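Local coordinates for putative acetyl transferase (Pyrococcus furiosus, PDB 1VKC), which probably acts as an acyltransferase of the GNAT family, transferring acyl groups other than aminoacyl groups, at residues D15-I20 with H61-A66; L74-I79 with D96-K101; A92-I97 with K126-R131. All blocks are in the same frame, centred on the assembly; numbering follows the deposited sequence. Where two conformers were deposited one is given.

Contact 1. Residues D15-I20 with H61-A66; sequences DGEEYI and HKFFVA
The outermost antiparallel pairing of this GNAT-type sheet, strand 11-15 against strand 60-68, closes here in an Asx turn that carries the chain into helix 20-31. Asp-15 makes the turn: with CG anti to its own backbone N, OD1 accepts from the backbone N of Glu-17 at 3.0 Å. The other carboxylate oxygen serves the strand. Lys-62 starts out directed away from residues 15-20, but a bend at chi2 (71°) brings its chain back, and NZ forms a very short salt bridge of 2.5 Å with Asp-15 OD2, meeting it from above the carboxylate plane. A water beside OD2 accepts from Phe-63 N, so the strand's amide is satisfied through solvent. One residue on, Gly-16 N donates to Phe-63 O at 2.9 Å, a direct backbone bond between the turn and the strand.

Beside these polar groups Phe-63 and Val-65 point toward the turn. Ile-20 CG1 makes an off-centre CH-pi contact 4.2 Å from the centroid of the Phe-63 ring, a ring that also stacks with Trp-78. Both methyls of Val-65 close on Gly-16, CG1 lying 3.8 Å from Gly-16 CA, a packing too tight for a beta carbon at that position, while CG2 touches Tyr-19 CD2 at 4.0 Å. At the far end of the turn Glu-17 crosses His-61 at about a right angle, with carboxylate and ring planes 41° apart; His-61 NE2 donates to Glu-17 OE1 at 2.9 Å, and OE1 lies exactly in the imidazole plane.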
# COMPACT_ATOMS: atom_id res chain seq x y z
N ASP A 15 6.75 14.56 19.90
CA ASP A 15 5.68 13.64 20.27
C ASP A 15 4.67 13.53 19.13
O ASP A 15 4.37 14.52 18.44
CB ASP A 15 4.99 14.09 21.55
CG ASP A 15 3.90 13.17 21.96
OD1 ASP A 15 2.75 13.44 21.60
OD2 ASP A 15 4.09 12.13 22.62
N GLY A 16 4.14 12.33 18.93
CA GLY A 16 3.35 12.02 17.77
C GLY A 16 1.90 11.74 18.06
O GLY A 16 1.21 11.21 17.20
N GLU A 17 1.42 12.11 19.25
CA GLU A 17 0.01 11.87 19.60
C GLU A 17 -0.92 12.45 18.56
O GLU A 17 -1.88 11.80 18.17
CB GLU A 17 -0.34 12.46 20.98
CG GLU A 17 -0.12 11.53 22.16
CD GLU A 17 -0.90 10.22 22.08
OE1 GLU A 17 -0.37 9.25 21.50
OE2 GLU A 17 -2.04 10.14 22.61
N GLU A 18 -0.62 13.66 18.09
CA GLU A 18 -1.45 14.35 17.09
C GLU A 18 -1.45 13.69 15.70
O GLU A 18 -2.30 14.00 14.86
CB GLU A 18 -0.99 15.80 16.93
N TYR A 19 -0.50 12.78 15.47
CA TYR A 19 -0.31 12.14 14.15
C TYR A 19 -0.74 10.68 14.10
O TYR A 19 -0.39 9.98 13.15
CB TYR A 19 1.18 12.23 13.75
CG TYR A 19 1.63 13.60 13.31
CD1 TYR A 19 1.63 13.95 11.95
CD2 TYR A 19 2.06 14.56 14.24
CE1 TYR A 19 2.05 15.21 11.53
CE2 TYR A 19 2.49 15.83 13.82
CZ TYR A 19 2.48 16.15 12.46
OH TYR A 19 2.89 17.39 12.02
N ILE A 20 -1.49 10.21 15.10
CA ILE A 20 -1.83 8.77 15.17
C ILE A 20 -2.59 8.29 13.91
O ILE A 20 -2.29 7.23 13.37
CB ILE A 20 -2.62 8.42 16.47
CG1 ILE A 20 -1.73 8.56 17.70
CG2 ILE A 20 -3.13 6.98 16.42
CD1 ILE A 20 -2.50 8.76 18.99
N HIS A 61 1.06 3.96 25.97
CA HIS A 61 1.66 4.09 24.63
C HIS A 61 2.34 5.45 24.44
O HIS A 61 1.92 6.46 25.01
CB HIS A 61 0.59 3.87 23.55
CG HIS A 61 -0.36 5.02 23.38
ND1 HIS A 61 -1.65 5.00 23.86
CD2 HIS A 61 -0.20 6.22 22.77
CE1 HIS A 61 -2.25 6.14 23.56
NE2 HIS A 61 -1.39 6.90 22.91
N LYS A 62 3.40 5.46 23.64
CA LYS A 62 4.10 6.68 23.27
C LYS A 62 4.49 6.61 21.81
O LYS A 62 5.00 5.60 21.35
CB LYS A 62 5.36 6.86 24.12
CG LYS A 62 6.22 8.05 23.79
CD LYS A 62 5.56 9.35 24.22
CE LYS A 62 6.46 10.53 23.94
NZ LYS A 62 5.83 11.81 24.38
N PHE A 63 4.23 7.68 21.09
CA PHE A 63 4.65 7.81 19.72
C PHE A 63 5.61 8.96 19.60
O PHE A 63 5.39 10.02 20.19
CB PHE A 63 3.45 8.12 18.83
CG PHE A 63 2.48 6.99 18.69
CD1 PHE A 63 2.62 6.07 17.67
CD2 PHE A 63 1.38 6.91 19.52
CE1 PHE A 63 1.71 5.04 17.51
CE2 PHE A 63 0.46 5.89 19.36
CZ PHE A 63 0.63 4.95 18.35
N PHE A 64 6.69 8.76 18.84
CA PHE A 64 7.50 9.87 18.33
C PHE A 64 7.39 9.90 16.81
O PHE A 64 7.36 8.85 16.17
CB PHE A 64 8.96 9.74 18.71
CG PHE A 64 9.22 9.93 20.17
CD1 PHE A 64 9.27 11.21 20.73
CD2 PHE A 64 9.42 8.84 21.00
CE1 PHE A 64 9.54 11.40 22.10
CE2 PHE A 64 9.67 9.02 22.37
CZ PHE A 64 9.74 10.31 22.91
N VAL A 65 7.37 11.10 16.23
CA VAL A 65 7.39 11.23 14.79
C VAL A 65 8.55 12.09 14.32
O VAL A 65 9.00 13.00 15.04
CB VAL A 65 6.04 11.80 14.24
CG1 VAL A 65 4.91 10.81 14.50
CG2 VAL A 65 5.72 13.16 14.85
N ALA A 66 9.03 11.80 13.12
CA ALA A 66 10.02 12.62 12.43
C ALA A 66 9.24 13.44 11.41
O ALA A 66 8.49 12.88 10.61
CB ALA A 66 11.04 11.75 11.72
O HOH W 1 2.72 9.91 22.17

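Contact 2. Residues L74-I79 with D96-K101; sequences LGHVWI and DIEVVK
Strands 74-79 and 96-99 run antiparallel at 178°, their axes 4.7 Å apart, as the two arms of the hairpin at the centre of the GNAT sheet. Glu-98 and His-76 bond through both N-H groups, each nearly along the partner's C=O axis, and Val-100 N extends the ladder to Leu-74 O at 2.8 Å. Gly-75 and Val-99 come especially close, CA to CA 4.0 Å, where a beta carbon on the glycine would run into Glu-98 O.

His-76 takes the crowded chi1 position (70°), which lays its ring alongside Glu-98. NE2 donates to Glu-98 OE2 at 3.0 Å, with ring and carboxylate planes nearly perpendicular (85°). Asp-96 crosses the same ring edge, its OD2 3.0 Å from His-76 CE1. Asp-96 OD2 and Glu-98 OE1 are only 2.8 Å apart, and with Asp-27 also close an acid group here probably holds a proton; the cluster would tend to favour a charged imidazole. On the reverse face Ile-97 CD1 packs on Val-77 CB.

Helix 108-122 covers that apolar face through Leu-112, helix 20-31 lies over the His-76 and Glu-98 side with Ile-23 and Ile-30, and strand 60-68 flanks strand 73-83, where Leu-74 and Gly-75 form a classic beta bulge opposite Ala-66.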
# COMPACT_ATOMS: atom_id res chain seq x y z
N LEU A 74 7.77 11.87 8.15
CA LEU A 74 8.89 11.10 7.61
C LEU A 74 9.01 9.70 8.21
O LEU A 74 9.56 8.80 7.58
CB LEU A 74 10.21 11.83 7.82
CG LEU A 74 10.29 13.24 7.24
CD1 LEU A 74 11.67 13.81 7.54
CD2 LEU A 74 10.01 13.23 5.75
N GLY A 75 8.51 9.52 9.43
CA GLY A 75 8.61 8.23 10.09
C GLY A 75 8.15 8.31 11.52
O GLY A 75 7.91 9.39 12.03
N HIS A 76 8.04 7.16 12.17
CA HIS A 76 7.59 7.15 13.56
C HIS A 76 8.14 5.95 14.30
O HIS A 76 8.62 4.98 13.68
CB HIS A 76 6.05 7.12 13.60
CG HIS A 76 5.47 5.81 13.14
ND1 HIS A 76 5.20 4.78 14.01
CD2 HIS A 76 5.17 5.36 11.91
CE1 HIS A 76 4.74 3.75 13.33
NE2 HIS A 76 4.73 4.07 12.05
N VAL A 77 8.07 6.03 15.63
CA VAL A 77 8.26 4.88 16.48
C VAL A 77 7.09 4.78 17.45
O VAL A 77 6.58 5.80 17.93
CB VAL A 77 9.63 4.90 17.20
CG1 VAL A 77 9.86 6.19 17.97
CG2 VAL A 77 9.76 3.70 18.11
N TRP A 78 6.61 3.55 17.67
CA TRP A 78 5.49 3.28 18.59
C TRP A 78 6.03 2.47 19.75
O TRP A 78 6.50 1.38 19.55
CB TRP A 78 4.36 2.55 17.81
CG TRP A 78 3.12 2.16 18.60
CD1 TRP A 78 2.82 2.48 19.90
CD2 TRP A 78 2.00 1.42 18.10
NE1 TRP A 78 1.61 1.93 20.24
CE2 TRP A 78 1.07 1.29 19.16
CE3 TRP A 78 1.69 0.84 16.86
CZ2 TRP A 78 -0.15 0.60 19.02
CZ3 TRP A 78 0.47 0.15 16.72
CH2 TRP A 78 -0.43 0.04 17.80
N ILE A 79 5.95 3.04 20.96
CA ILE A 79 6.45 2.43 22.18
C ILE A 79 5.30 2.09 23.12
O ILE A 79 4.37 2.89 23.29
CB ILE A 79 7.38 3.39 22.95
CG1 ILE A 79 8.38 4.06 22.02
CG2 ILE A 79 8.09 2.66 24.10
CD1 ILE A 79 8.88 5.35 22.55
N ASP A 96 6.53 -0.77 16.50
CA ASP A 96 6.82 -0.35 15.17
C ASP A 96 7.87 0.74 15.12
O ASP A 96 7.92 1.60 15.97
CB ASP A 96 5.51 0.20 14.58
CG ASP A 96 5.53 0.26 13.12
OD1 ASP A 96 6.46 -0.31 12.50
OD2 ASP A 96 4.64 0.84 12.49
N ILE A 97 8.71 0.68 14.09
CA ILE A 97 9.53 1.81 13.67
C ILE A 97 9.56 1.78 12.13
O ILE A 97 9.91 0.77 11.53
CB ILE A 97 10.92 1.74 14.32
CG1 ILE A 97 11.79 2.92 13.88
CG2 ILE A 97 11.62 0.43 14.03
CD1 ILE A 97 12.78 3.33 14.94
N GLU A 98 9.12 2.88 11.53
CA GLU A 98 8.89 2.96 10.09
C GLU A 98 9.39 4.32 9.60
O GLU A 98 9.19 5.34 10.25
CB GLU A 98 7.39 2.76 9.77
CG GLU A 98 6.94 1.30 9.86
CD GLU A 98 5.42 1.06 9.89
OE1 GLU A 98 5.01 -0.13 9.90
OE2 GLU A 98 4.62 2.02 9.91
N VAL A 99 10.11 4.31 8.48
CA VAL A 99 10.55 5.55 7.82
C VAL A 99 10.06 5.49 6.36
O VAL A 99 10.12 4.44 5.74
CB VAL A 99 12.08 5.71 7.90
CG1 VAL A 99 12.56 6.94 7.12
CG2 VAL A 99 12.53 5.79 9.36
N VAL A 100 9.54 6.59 5.84
CA VAL A 100 9.01 6.60 4.47
C VAL A 100 10.13 6.37 3.48
O VAL A 100 11.25 6.77 3.71
CB VAL A 100 8.23 7.89 4.12
CG1 VAL A 100 7.04 8.01 4.99
CG2 VAL A 100 9.14 9.14 4.22
N LYS A 101 9.81 5.70 2.37
CA LYS A 101 10.82 5.18 1.45
C LYS A 101 11.79 6.25 0.94
O LYS A 101 12.98 6.01 0.84
CB LYS A 101 10.15 4.45 0.28
CG LYS A 101 9.09 5.25 -0.48
CD LYS A 101 8.46 4.41 -1.59
CE LYS A 101 7.15 5.00 -2.06
NZ LYS A 101 6.57 4.20 -3.19

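Contact 3. Residues A92-I97 with K126-R131; sequences AYIYDI and KKIVLR
With CG anti to the backbone N (chi1 -170°), the Tyr-93 ring swings across to the neighbouring strand, and with CG1 beside its backbone N (chi1 -53°) Ile-94 lies alongside Ile-128 on the other face of the sheet. Tyr-93 crosses Val-129 at about a right angle, CD2 resting 3.8 Å from Val-129 CG1, and its hydroxyl continues to Arg-131, OH to CB 3.4 Å. Ile-94 CG1 meets Ile-128 CG2 at 3.6 Å. An alanine in place of Tyr-93 removes the ring and hydroxyl, and would probably leave Val-129 less covered and lose the packing against Arg-131 CB.

Between the side chains runs a short parallel ladder. Ala-92 N donates to Lys-127 O and Ala-92 O accepts from Val-129 N, each at 2.9 Å; Ile-94 N then reaches Val-129 O at 3.0 Å, nearly along the C=O axis. Helix 108-122 makes the beta-alpha-beta crossover between the strands, and Ala-116 packs on Ile-94 from that side. The segments diverge by 34°, and at the widening end a water replaces the next direct bond, donating to Ile-94 O at 2.6 Å and accepting from Arg-131 N at 3.0 Å.

Such a splay between parallel strands is the GNAT feature that in relatives receives acetyl-CoA; here apolar packing and direct backbone bonds close one end, while the other already exchanges strand pairing for water.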
# COMPACT_ATOMS: atom_id res chain seq x y z
N ALA A 92 10.09 -1.42 27.69
CA ALA A 92 9.44 -0.69 26.62
C ALA A 92 9.43 -1.64 25.44
O ALA A 92 10.48 -2.08 25.00
CB ALA A 92 10.20 0.52 26.28
N TYR A 93 8.24 -1.96 24.95
CA TYR A 93 8.11 -2.77 23.75
C TYR A 93 7.87 -1.83 22.54
O TYR A 93 7.01 -0.95 22.59
CB TYR A 93 6.96 -3.75 23.90
CG TYR A 93 6.91 -4.78 22.79
CD1 TYR A 93 6.07 -4.61 21.70
CD2 TYR A 93 7.72 -5.91 22.84
CE1 TYR A 93 6.02 -5.57 20.68
CE2 TYR A 93 7.69 -6.86 21.81
CZ TYR A 93 6.84 -6.68 20.75
OH TYR A 93 6.81 -7.63 19.74
N ILE A 94 8.65 -2.02 21.50
CA ILE A 94 8.52 -1.23 20.28
C ILE A 94 7.68 -2.02 19.31
O ILE A 94 8.13 -3.06 18.76
CB ILE A 94 9.90 -0.94 19.65
CG1 ILE A 94 10.88 -0.32 20.65
CG2 ILE A 94 9.74 -0.07 18.37
CD1 ILE A 94 10.52 0.99 21.16
N TYR A 95 6.46 -1.56 19.10
CA TYR A 95 5.56 -2.19 18.15
C TYR A 95 6.03 -1.97 16.75
O TYR A 95 5.95 -2.86 15.91
CB TYR A 95 4.15 -1.64 18.30
CG TYR A 95 3.37 -2.29 19.41
CD1 TYR A 95 2.83 -1.55 20.44
CD2 TYR A 95 3.17 -3.67 19.42
CE1 TYR A 95 2.10 -2.17 21.47
CE2 TYR A 95 2.46 -4.29 20.42
CZ TYR A 95 1.93 -3.54 21.44
OH TYR A 95 1.22 -4.17 22.44
N ASP A 96 6.53 -0.77 16.50
CA ASP A 96 6.82 -0.35 15.17
C ASP A 96 7.87 0.74 15.12
O ASP A 96 7.92 1.60 15.97
CB ASP A 96 5.51 0.20 14.58
CG ASP A 96 5.53 0.26 13.12
OD1 ASP A 96 6.46 -0.31 12.50
OD2 ASP A 96 4.64 0.84 12.49
N ILE A 97 8.71 0.68 14.09
CA ILE A 97 9.53 1.81 13.67
C ILE A 97 9.56 1.78 12.13
O ILE A 97 9.91 0.77 11.53
CB ILE A 97 10.92 1.74 14.32
CG1 ILE A 97 11.79 2.92 13.88
CG2 ILE A 97 11.62 0.43 14.03
CD1 ILE A 97 12.78 3.33 14.94
N LYS A 126 13.67 -1.26 32.07
CA LYS A 126 14.98 -1.94 32.22
C LYS A 126 15.48 -2.56 30.91
O LYS A 126 16.63 -2.99 30.82
CB LYS A 126 14.88 -3.07 33.26
CG LYS A 126 14.13 -2.71 34.53
CD LYS A 126 14.76 -1.57 35.25
N LYS A 127 14.60 -2.63 29.92
CA LYS A 127 14.95 -3.13 28.60
C LYS A 127 14.06 -2.49 27.58
O LYS A 127 12.93 -2.06 27.91
CB LYS A 127 14.72 -4.66 28.50
CG LYS A 127 15.35 -5.48 29.57
CD LYS A 127 15.33 -6.99 29.23
CE LYS A 127 14.06 -7.65 29.56
NZ LYS A 127 14.20 -9.19 29.50
N ILE A 128 14.58 -2.42 26.35
CA ILE A 128 13.78 -2.25 25.13
C ILE A 128 13.67 -3.63 24.50
O ILE A 128 14.67 -4.35 24.38
CB ILE A 128 14.45 -1.33 24.11
CG1 ILE A 128 14.81 -0.01 24.73
CG2 ILE A 128 13.53 -1.10 22.90
CD1 ILE A 128 16.20 0.09 25.00
N VAL A 129 12.45 -3.98 24.10
CA VAL A 129 12.17 -5.28 23.49
C VAL A 129 11.44 -5.05 22.19
O VAL A 129 10.59 -4.17 22.10
CB VAL A 129 11.30 -6.14 24.45
CG1 VAL A 129 11.01 -7.52 23.85
CG2 VAL A 129 12.01 -6.26 25.80
N LEU A 130 11.77 -5.82 21.16
CA LEU A 130 10.99 -5.76 19.92
C LEU A 130 11.09 -7.08 19.15
O LEU A 130 11.94 -7.92 19.44
CB LEU A 130 11.41 -4.55 19.07
CG LEU A 130 12.94 -4.50 18.80
CD1 LEU A 130 13.25 -5.25 17.50
CD2 LEU A 130 13.50 -3.12 18.74
N ARG A 131 10.20 -7.24 18.18
CA ARG A 131 10.16 -8.41 17.34
C ARG A 131 10.74 -8.04 16.00
O ARG A 131 10.35 -7.00 15.43
CB ARG A 131 8.72 -8.91 17.20
CG ARG A 131 8.48 -9.86 16.05
CD ARG A 131 7.05 -10.37 15.96
NE ARG A 131 6.89 -11.19 14.77
CZ ARG A 131 5.90 -12.02 14.55
NH1 ARG A 131 4.92 -12.17 15.44
NH2 ARG A 131 5.87 -12.71 13.41
O HOH W 2 8.11 -5.25 17.45

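How the contacts relate
The three contacts follow one another across a single sheet in the order 11-15, 60-68, 73-83, 90-99 and 128-130. Contact 1 and contact 2, with centres 10 Å apart, join through strands 60-68 and 73-83: Lys-62 O lies 2.8 Å from Ile-79 N, and Ala-66 O lies 2.7 Å from Leu-74 N. Contact 2 and contact 3, 13 Å apart between centres, share Asp-96 and Ile-97 on strand 90-99, with Trp-78 O 3.0 Å from Tyr-95 N. Contacts 1 and 3 do not touch, their nearest atoms being about 7 Å apart. By analogy with GNAT relatives, the cofactor cleft would probably open beside contact 3, with contact 1 at the opposite border of the sheet.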